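Putative mandelate racemase/muconate lactonizing enzyme (Bordetella bronchiseptica, PDB 3DDM) is of unknown function but belongs to the mandelate racemase/muconate lactonizing enzyme family, in the enolase superfamily, with its two-domain architecture. Local coordinates at residues L222-P233 and P251-N259; V299-Y309 and V326-G336. The protein carries 1 engineered substitution. All coordinates share one frame; numbering follows the deposited sequence.

Following the chain from the N terminus, strand 229-231 is left through helix 240-249, and contact 1 closes that loop where strand 254-256 settles beside it in parallel. Two further strands on, 304-309 is followed by helix 313-325, and contact 2 closes this second beta-alpha-beta unit on strand 334-338. The two loops come in series, neither enclosing the other. Both tie neighbouring strands of the same barrel sheet in the C-terminal domain, and contact 2 reaches the strand that pairs with 146-154. Their centres lie about 14 Å apart, yet side chains meet between them: W229 packs on C306, E258 on H308, and D228 faces R304 in a long, weak ion pair.

Contact 1 of 2, residues L222-P233 and P251-N259; sequences LGPAQLDWLEEP and PMPLAGGEN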
loop_
_atom_site.group_PDB
_atom_site.type_symbol
_atom_site.label_atom_id
_atom_site.label_comp_id
_atom_site.label_asym_id
_atom_site.label_seq_id
_atom_site.Cartn_x
_atom_site.Cartn_y
_atom_site.Cartn_z
ATOM N N LEU A 222 25.634 -17.560 -14.697
ATOM C CA LEU A 222 24.499 -18.040 -15.478
ATOM C C LEU A 222 24.787 -17.929 -16.970
ATOM O O LEU A 222 24.207 -18.656 -17.772
ATOM C CB LEU A 222 23.229 -17.243 -15.155
ATOM C CG LEU A 222 22.558 -17.454 -13.795
ATOM C CD1 LEU A 222 21.396 -16.493 -13.666
ATOM C CD2 LEU A 222 22.081 -18.887 -13.655
ATOM N N GLY A 223 25.684 -17.013 -17.330
ATOM C CA GLY A 223 26.038 -16.795 -18.725
ATOM C C GLY A 223 25.977 -18.016 -19.626
ATOM O O GLY A 223 25.316 -17.980 -20.660
ATOM N N PRO A 224 26.663 -19.114 -19.269
ATOM C CA PRO A 224 26.667 -20.343 -20.071
ATOM C C PRO A 224 25.302 -20.985 -20.351
ATOM O O PRO A 224 25.182 -21.821 -21.251
ATOM C CB PRO A 224 27.602 -21.265 -19.286
ATOM C CG PRO A 224 27.514 -20.746 -17.894
ATOM C CD PRO A 224 27.541 -19.262 -18.099
ATOM N N ALA A 225 24.279 -20.601 -19.590
ATOM C CA ALA A 225 22.943 -21.144 -19.796
ATOM C C ALA A 225 22.288 -20.460 -20.993
ATOM O O ALA A 225 21.244 -20.897 -21.474
ATOM C CB ALA A 225 22.098 -20.942 -18.559
ATOM N N GLN A 226 22.907 -19.385 -21.472
ATOM C CA GLN A 226 22.389 -18.639 -22.617
ATOM C C GLN A 226 20.933 -18.201 -22.417
ATOM O O GLN A 226 20.075 -18.443 -23.267
ATOM C CB GLN A 226 22.512 -19.490 -23.883
ATOM C CG GLN A 226 23.948 -19.849 -24.246
ATOM C CD GLN A 226 24.813 -18.619 -24.525
ATOM O OE1 GLN A 226 24.485 -17.797 -25.380
ATOM N NE2 GLN A 226 25.927 -18.500 -23.808
ATOM N N LEU A 227 20.666 -17.545 -21.293
ATOM C CA LEU A 227 19.323 -17.081 -20.971
ATOM C C LEU A 227 18.884 -15.923 -21.862
ATOM O O LEU A 227 19.711 -15.151 -22.331
ATOM C CB LEU A 227 19.261 -16.652 -19.504
ATOM C CG LEU A 227 19.699 -17.704 -18.482
ATOM C CD1 LEU A 227 19.564 -17.126 -17.090
ATOM C CD2 LEU A 227 18.850 -18.961 -18.610
ATOM N N ASP A 228 17.581 -15.813 -22.101
ATOM C CA ASP A 228 17.042 -14.733 -22.917
ATOM C C ASP A 228 16.966 -13.465 -22.085
ATOM O O ASP A 228 16.997 -12.361 -22.624
ATOM C CB ASP A 228 15.647 -15.088 -23.434
ATOM C CG ASP A 228 15.684 -15.853 -24.742
ATOM O OD1 ASP A 228 16.579 -16.722 -24.900
ATOM O OD2 ASP A 228 14.811 -15.592 -25.602
ATOM N N TRP A 229 16.841 -13.635 -20.771
ATOM C CA TRP A 229 16.791 -12.504 -19.854
ATOM C C TRP A 229 16.804 -12.943 -18.388
ATOM O O TRP A 229 16.391 -14.059 -18.052
ATOM C CB TRP A 229 15.565 -11.623 -20.139
ATOM C CG TRP A 229 14.248 -12.122 -19.602
ATOM C CD1 TRP A 229 13.879 -12.240 -18.286
ATOM C CD2 TRP A 229 13.095 -12.492 -20.373
ATOM N NE1 TRP A 229 12.567 -12.651 -18.192
ATOM C CE2 TRP A 229 12.062 -12.814 -19.455
ATOM C CE3 TRP A 229 12.833 -12.581 -21.751
ATOM C CZ2 TRP A 229 10.792 -13.218 -19.870
ATOM C CZ3 TRP A 229 11.567 -12.983 -22.165
ATOM C CH2 TRP A 229 10.563 -13.297 -21.223
ATOM N N LEU A 230 17.301 -12.057 -17.527
ATOM C CA LEU A 230 17.378 -12.307 -16.092
ATOM C C LEU A 230 16.326 -11.381 -15.476
ATOM O O LEU A 230 16.448 -10.155 -15.538
ATOM C CB LEU A 230 18.774 -11.949 -15.584
ATOM C CG LEU A 230 19.373 -12.766 -14.443
ATOM C CD1 LEU A 230 20.737 -12.183 -14.065
ATOM C CD2 LEU A 230 18.428 -12.751 -13.257
ATOM N N GLU A 231 15.290 -11.964 -14.886
ATOM C CA GLU A 231 14.212 -11.162 -14.325
ATOM C C GLU A 231 14.352 -10.760 -12.862
ATOM O O GLU A 231 14.668 -11.577 -11.999
ATOM C CB GLU A 231 12.886 -11.880 -14.531
ATOM C CG GLU A 231 11.704 -10.982 -14.348
ATOM C CD GLU A 231 10.406 -11.703 -14.586
ATOM O OE1 GLU A 231 10.236 -12.261 -15.695
ATOM O OE2 GLU A 231 9.559 -11.708 -13.665
ATOM N N GLU A 232 14.099 -9.481 -12.612
ATOM C CA GLU A 232 14.170 -8.878 -11.288
ATOM C C GLU A 232 15.347 -9.342 -10.408
ATOM O O GLU A 232 15.147 -9.780 -9.272
ATOM C CB GLU A 232 12.845 -9.101 -10.546
ATOM C CG GLU A 232 11.621 -8.502 -11.233
ATOM C CD GLU A 232 10.595 -7.966 -10.238
ATOM O OE1 GLU A 232 10.301 -6.754 -10.285
ATOM O OE2 GLU A 232 10.085 -8.749 -9.405
ATOM N N PRO A 233 16.589 -9.224 -10.913
ATOM C CA PRO A 233 17.767 -9.641 -10.144
ATOM C C PRO A 233 17.970 -8.792 -8.891
ATOM O O PRO A 233 18.557 -9.254 -7.910
ATOM C CB PRO A 233 18.906 -9.484 -11.150
ATOM C CG PRO A 233 18.465 -8.292 -11.935
ATOM C CD PRO A 233 16.994 -8.583 -12.176
ATOM N N PRO A 251 25.794 -10.723 -18.885
ATOM C CA PRO A 251 25.978 -11.275 -20.230
ATOM C C PRO A 251 24.643 -11.294 -20.956
ATOM O O PRO A 251 24.590 -11.239 -22.183
ATOM C CB PRO A 251 26.472 -12.695 -19.972
ATOM C CG PRO A 251 26.867 -12.708 -18.507
ATOM C CD PRO A 251 25.891 -11.781 -17.869
ATOM N N MET A 252 23.562 -11.392 -20.183
ATOM C CA MET A 252 22.224 -11.427 -20.750
ATOM C C MET A 252 21.470 -10.159 -20.397
ATOM O O MET A 252 21.866 -9.420 -19.495
ATOM C CB MET A 252 21.449 -12.640 -20.213
ATOM C CG MET A 252 20.915 -12.504 -18.773
ATOM S SD MET A 252 22.166 -12.377 -17.475
ATOM C CE MET A 252 22.748 -14.056 -17.412
ATOM N N PRO A 253 20.378 -9.876 -21.124
ATOM C CA PRO A 253 19.625 -8.664 -20.799
ATOM C C PRO A 253 18.797 -8.824 -19.510
ATOM O O PRO A 253 18.486 -9.936 -19.071
ATOM C CB PRO A 253 18.769 -8.436 -22.055
ATOM C CG PRO A 253 18.583 -9.807 -22.610
ATOM C CD PRO A 253 19.948 -10.432 -22.424
ATOM N N LEU A 254 18.464 -7.689 -18.913
ATOM C CA LEU A 254 17.707 -7.634 -17.686
ATOM C C LEU A 254 16.228 -7.384 -17.989
ATOM O O LEU A 254 15.886 -6.721 -18.973
ATOM C CB LEU A 254 18.279 -6.509 -16.808
ATOM C CG LEU A 254 19.325 -6.871 -15.740
ATOM C CD1 LEU A 254 20.297 -7.915 -16.238
ATOM C CD2 LEU A 254 20.048 -5.623 -15.327
ATOM N N ALA A 255 15.353 -7.921 -17.142
ATOM C CA ALA A 255 13.918 -7.743 -17.319
ATOM C C ALA A 255 13.263 -7.311 -16.009
ATOM O O ALA A 255 13.746 -7.637 -14.922
ATOM C CB ALA A 255 13.296 -9.025 -17.805
ATOM N N GLY A 256 12.160 -6.574 -16.124
ATOM C CA GLY A 256 11.438 -6.111 -14.956
ATOM C C GLY A 256 10.159 -5.430 -15.394
ATOM O O GLY A 256 9.988 -5.146 -16.571
ATOM N N GLY A 257 9.261 -5.166 -14.450
ATOM C CA GLY A 257 8.011 -4.510 -14.778
ATOM C C GLY A 257 6.927 -4.968 -13.829
ATOM O O GLY A 257 5.987 -4.232 -13.543
ATOM N N GLU A 258 7.061 -6.200 -13.349
ATOM C CA GLU A 258 6.106 -6.776 -12.413
ATOM C C GLU A 258 5.880 -5.753 -11.309
ATOM O O GLU A 258 4.764 -5.578 -10.830
ATOM C CB GLU A 258 6.679 -8.055 -11.793
ATOM C CG GLU A 258 5.776 -9.267 -11.848
ATOM C CD GLU A 258 4.454 -9.073 -11.116
ATOM O OE1 GLU A 258 4.476 -8.851 -9.881
ATOM O OE2 GLU A 258 3.387 -9.149 -11.778
ATOM N N ASN A 259 6.951 -5.068 -10.915
ATOM C CA ASN A 259 6.849 -4.093 -9.843
ATOM C C ASN A 259 7.196 -2.651 -10.160
ATOM O O ASN A 259 7.813 -1.954 -9.359
ATOM C CB ASN A 259 7.650 -4.585 -8.652
ATOM C CG ASN A 259 7.102 -5.868 -8.120
ATOM O OD1 ASN A 259 7.740 -6.906 -8.198
ATOM N ND2 ASN A 259 5.885 -5.814 -7.602
#
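The methyl group of A255 sits over a face of the W229 indole, 3.7 Å from CB to the centroid of its five-membered ring, a CH-pi contact. With W229 CG between its own backbone N and carbonyl carbon, a chi1 of 79° brings that ring beside A255 CB. On the other side of the sheet M252 folds back on itself, so that SD meets L230 CD1 at 3.7 Å while CE reaches L222 CB at 3.9 Å. P233 CG and L254 CG touch nearby, both residues backed by W243 and L246 of helix 240-249.

Between these two layers runs parallel strand pairing. L230 N donates to P253 O (2.9 Å), and L230 O accepts from A255 N. A third bond, E232 N to A255 O, is the straightest at 168°. This is one beta-alpha-beta crossover of the barrel.

Farther out, W229 NE1 makes a weak bond of 3.4 Å to E231 OE1. The carboxylates of E231 and E258 are held from outside the pair, by K175 and Q279 and by K284 respectively. Backbone hydrogen bonds thus fix the parallel register, and apolar side chains cover the two faces.

Contact 2 of 2, residues V299-Y309 and V326-G336; sequences VAAGLRYCPHY and VPGLASPGLLG. Engineered in segment 326-336: G336 (natural residue Glu).
Strands 304-309 and 334-336 run parallel and pair around H308 and G336, the latter an engineered residue (Glu in the natural sequence), with their CA atoms 4.0 Å apart. G336 N bonds to P307 O at 2.9 Å, and Y309 N returns a longer bond of 3.3 Å to G336 O. Upstream, the helix ending at A300 is closed by a Schellman motif with G302 as its C-prime residue.

Near C306 a thiol enters the pairing: L334 N points at C306 SG across 3.5 Å, nearly straight at 162°. The two strands and helix 313-325 between them form a beta-alpha-beta unit of the TIM-type barrel in the enolase C-terminal domain.

R304 reaches across the loop before strand 334-336. Its chain bends at chi3 (66°), laying CG, CD and NE alongside S331 CB and bringing NH2 within 3.0 Å of P332 O, which is tilted out of the guanidinium plane; L334 CG stands at the edge of that group. At the helix end V299 CG1 packs against L329 CG, the two side chains crossing at about a right angle, whereas CG2 meets V326 CG1 at 3.7 Å as those side chains pass in opposite directions. V326 also meets Y305, its carbonyl O at the ring edge, while P307 CD lies 3.6 Å above the centre of one face of the same ring. The Y309 hydroxyl hydrogen-bonds to E56.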
loop_
_atom_site.group_PDB
_atom_site.type_symbol
_atom_site.label_atom_id
_atom_site.label_comp_id
_atom_site.label_asym_id
_atom_site.label_seq_id
_atom_site.Cartn_x
_atom_site.Cartn_y
_atom_site.Cartn_z
ATOM N N VAL A 299 8.388 -1.346 -27.421
ATOM C CA VAL A 299 8.722 -1.994 -28.683
ATOM C C VAL A 299 9.313 -1.006 -29.688
ATOM O O VAL A 299 10.261 -1.335 -30.408
ATOM C CB VAL A 299 7.491 -2.693 -29.289
ATOM C CG1 VAL A 299 7.784 -3.128 -30.711
ATOM C CG2 VAL A 299 7.125 -3.904 -28.437
ATOM N N ALA A 300 8.767 0.205 -29.730
ATOM C CA ALA A 300 9.280 1.228 -30.636
ATOM C C ALA A 300 10.707 1.635 -30.236
ATOM O O ALA A 300 11.525 1.989 -31.084
ATOM C CB ALA A 300 8.359 2.455 -30.623
ATOM N N ALA A 301 11.006 1.579 -28.943
ATOM C CA ALA A 301 12.330 1.950 -28.461
ATOM C C ALA A 301 13.363 0.855 -28.690
ATOM O O ALA A 301 14.482 0.939 -28.180
ATOM C CB ALA A 301 12.262 2.298 -26.987
ATOM N N GLY A 302 12.990 -0.178 -29.440
ATOM C CA GLY A 302 13.923 -1.256 -29.706
ATOM C C GLY A 302 14.113 -2.243 -28.571
ATOM O O GLY A 302 15.115 -2.952 -28.523
ATOM N N LEU A 303 13.153 -2.306 -27.654
ATOM C CA LEU A 303 13.238 -3.232 -26.533
ATOM C C LEU A 303 12.111 -4.270 -26.608
ATOM O O LEU A 303 11.149 -4.087 -27.357
ATOM C CB LEU A 303 13.155 -2.445 -25.232
ATOM C CG LEU A 303 14.199 -1.328 -25.125
ATOM C CD1 LEU A 303 13.935 -0.498 -23.881
ATOM C CD2 LEU A 303 15.602 -1.934 -25.090
ATOM N N ARG A 304 12.233 -5.357 -25.847
ATOM C CA ARG A 304 11.212 -6.411 -25.846
ATOM C C ARG A 304 10.111 -6.177 -24.822
ATOM O O ARG A 304 10.374 -5.736 -23.701
ATOM C CB ARG A 304 11.807 -7.782 -25.518
ATOM C CG ARG A 304 12.874 -8.295 -26.438
ATOM C CD ARG A 304 13.270 -9.705 -26.035
ATOM N NE ARG A 304 12.179 -10.654 -26.230
ATOM C CZ ARG A 304 12.283 -11.965 -26.018
ATOM N NH1 ARG A 304 13.433 -12.482 -25.596
ATOM N NH2 ARG A 304 11.245 -12.764 -26.246
ATOM N N TYR A 305 8.883 -6.494 -25.212
ATOM C CA TYR A 305 7.738 -6.397 -24.326
ATOM C C TYR A 305 7.236 -7.827 -24.131
ATOM O O TYR A 305 6.605 -8.403 -25.019
ATOM C CB TYR A 305 6.637 -5.542 -24.941
ATOM C CG TYR A 305 5.285 -5.784 -24.312
ATOM C CD1 TYR A 305 5.105 -5.661 -22.932
ATOM C CD2 TYR A 305 4.185 -6.141 -25.094
ATOM C CE1 TYR A 305 3.856 -5.883 -22.341
ATOM C CE2 TYR A 305 2.926 -6.366 -24.513
ATOM C CZ TYR A 305 2.770 -6.232 -23.135
ATOM O OH TYR A 305 1.527 -6.418 -22.556
ATOM N N CYS A 306 7.535 -8.410 -22.976
ATOM C CA CYS A 306 7.117 -9.775 -22.681
ATOM C C CYS A 306 6.315 -9.844 -21.399
ATOM O O CYS A 306 6.876 -9.974 -20.311
ATOM C CB CYS A 306 8.334 -10.688 -22.560
ATOM S SG CYS A 306 9.259 -10.850 -24.093
ATOM N N PRO A 307 4.983 -9.761 -21.509
ATOM C CA PRO A 307 4.114 -9.819 -20.329
ATOM C C PRO A 307 3.958 -11.249 -19.790
ATOM O O PRO A 307 4.325 -12.226 -20.448
ATOM C CB PRO A 307 2.792 -9.250 -20.856
ATOM C CG PRO A 307 2.758 -9.753 -22.263
ATOM C CD PRO A 307 4.198 -9.564 -22.744
ATOM N N HIS A 308 3.428 -11.359 -18.582
ATOM C CA HIS A 308 3.192 -12.656 -17.963
ATOM C C HIS A 308 2.173 -12.445 -16.869
ATOM O O HIS A 308 2.210 -11.440 -16.166
ATOM C CB HIS A 308 4.485 -13.257 -17.374
ATOM C CG HIS A 308 5.107 -12.433 -16.286
ATOM N ND1 HIS A 308 4.497 -12.223 -15.068
ATOM C CD2 HIS A 308 6.279 -11.751 -16.243
ATOM C CE1 HIS A 308 5.264 -11.444 -14.323
ATOM N NE2 HIS A 308 6.351 -11.144 -15.013
ATOM N N TYR A 309 1.246 -13.380 -16.737
ATOM C CA TYR A 309 0.235 -13.265 -15.706
ATOM C C TYR A 309 0.156 -14.579 -14.927
ATOM O O TYR A 309 -0.088 -15.647 -15.505
ATOM C CB TYR A 309 -1.127 -12.912 -16.325
ATOM C CG TYR A 309 -2.089 -12.444 -15.278
ATOM C CD1 TYR A 309 -1.831 -11.278 -14.556
ATOM C CD2 TYR A 309 -3.151 -13.244 -14.875
ATOM C CE1 TYR A 309 -2.588 -10.935 -13.439
ATOM C CE2 TYR A 309 -3.919 -12.907 -13.765
ATOM C CZ TYR A 309 -3.623 -11.757 -13.044
ATOM O OH TYR A 309 -4.306 -11.471 -11.889
ATOM N N VAL A 326 0.441 -5.714 -29.564
ATOM C CA VAL A 326 1.799 -5.160 -29.589
ATOM C C VAL A 326 2.765 -6.328 -29.749
ATOM O O VAL A 326 3.535 -6.662 -28.841
ATOM C CB VAL A 326 2.134 -4.403 -28.291
ATOM C CG1 VAL A 326 3.475 -3.704 -28.436
ATOM C CG2 VAL A 326 1.041 -3.395 -27.978
ATOM N N PRO A 327 2.746 -6.946 -30.937
ATOM C CA PRO A 327 3.538 -8.096 -31.381
ATOM C C PRO A 327 5.046 -8.054 -31.151
ATOM O O PRO A 327 5.646 -9.049 -30.723
ATOM C CB PRO A 327 3.191 -8.191 -32.868
ATOM C CG PRO A 327 2.977 -6.767 -33.240
ATOM C CD PRO A 327 2.129 -6.274 -32.097
ATOM N N GLY A 328 5.657 -6.913 -31.444
ATOM C CA GLY A 328 7.093 -6.810 -31.284
ATOM C C GLY A 328 7.725 -6.639 -32.651
ATOM O O GLY A 328 7.171 -7.077 -33.659
ATOM N N LEU A 329 8.887 -5.995 -32.688
ATOM C CA LEU A 329 9.588 -5.746 -33.940
ATOM C C LEU A 329 10.959 -6.392 -33.843
ATOM O O LEU A 329 11.289 -7.312 -34.594
ATOM C CB LEU A 329 9.729 -4.236 -34.154
ATOM C CG LEU A 329 8.454 -3.406 -33.911
ATOM C CD1 LEU A 329 8.789 -1.922 -33.996
ATOM C CD2 LEU A 329 7.360 -3.787 -34.916
ATOM N N ALA A 330 11.756 -5.905 -32.899
ATOM C CA ALA A 330 13.088 -6.447 -32.684
ATOM C C ALA A 330 12.972 -7.949 -32.410
ATOM O O ALA A 330 13.313 -8.775 -33.268
ATOM C CB ALA A 330 13.756 -5.739 -31.503
ATOM N N SER A 331 12.472 -8.287 -31.218
ATOM C CA SER A 331 12.303 -9.684 -30.802
ATOM C C SER A 331 10.844 -10.003 -30.437
ATOM O O SER A 331 10.212 -9.272 -29.664
ATOM C CB SER A 331 13.203 -9.987 -29.588
ATOM O OG SER A 331 14.563 -9.647 -29.831
ATOM N N PRO A 332 10.297 -11.111 -30.979
ATOM C CA PRO A 332 8.915 -11.548 -30.726
ATOM C C PRO A 332 8.580 -11.601 -29.238
ATOM O O PRO A 332 9.297 -12.222 -28.462
ATOM C CB PRO A 332 8.871 -12.932 -31.361
ATOM C CG PRO A 332 9.826 -12.809 -32.488
ATOM C CD PRO A 332 10.984 -12.057 -31.876
ATOM N N GLY A 333 7.490 -10.956 -28.844
ATOM C CA GLY A 333 7.111 -10.966 -27.445
ATOM C C GLY A 333 6.559 -12.308 -27.008
ATOM O O GLY A 333 5.922 -13.009 -27.792
ATOM N N LEU A 334 6.801 -12.681 -25.755
ATOM C CA LEU A 334 6.300 -13.949 -25.244
ATOM C C LEU A 334 5.456 -13.733 -24.007
ATOM O O LEU A 334 5.848 -12.994 -23.100
ATOM C CB LEU A 334 7.456 -14.898 -24.926
ATOM C CG LEU A 334 8.332 -15.321 -26.115
ATOM C CD1 LEU A 334 9.148 -16.537 -25.742
ATOM C CD2 LEU A 334 7.456 -15.647 -27.313
ATOM N N LEU A 335 4.286 -14.366 -23.984
ATOM C CA LEU A 335 3.371 -14.259 -22.857
ATOM C C LEU A 335 3.689 -15.403 -21.909
ATOM O O LEU A 335 3.748 -16.560 -22.327
ATOM C CB LEU A 335 1.929 -14.345 -23.363
ATOM C CG LEU A 335 0.719 -14.227 -22.424
ATOM C CD1 LEU A 335 0.273 -15.592 -21.997
ATOM C CD2 LEU A 335 1.048 -13.353 -21.231
ATOM N N GLY A 336 3.925 -15.072 -20.640
ATOM C CA GLY A 336 4.254 -16.081 -19.647
ATOM C C GLY A 336 3.022 -16.655 -18.986
ATOM O O GLY A 336 2.130 -15.920 -18.563
#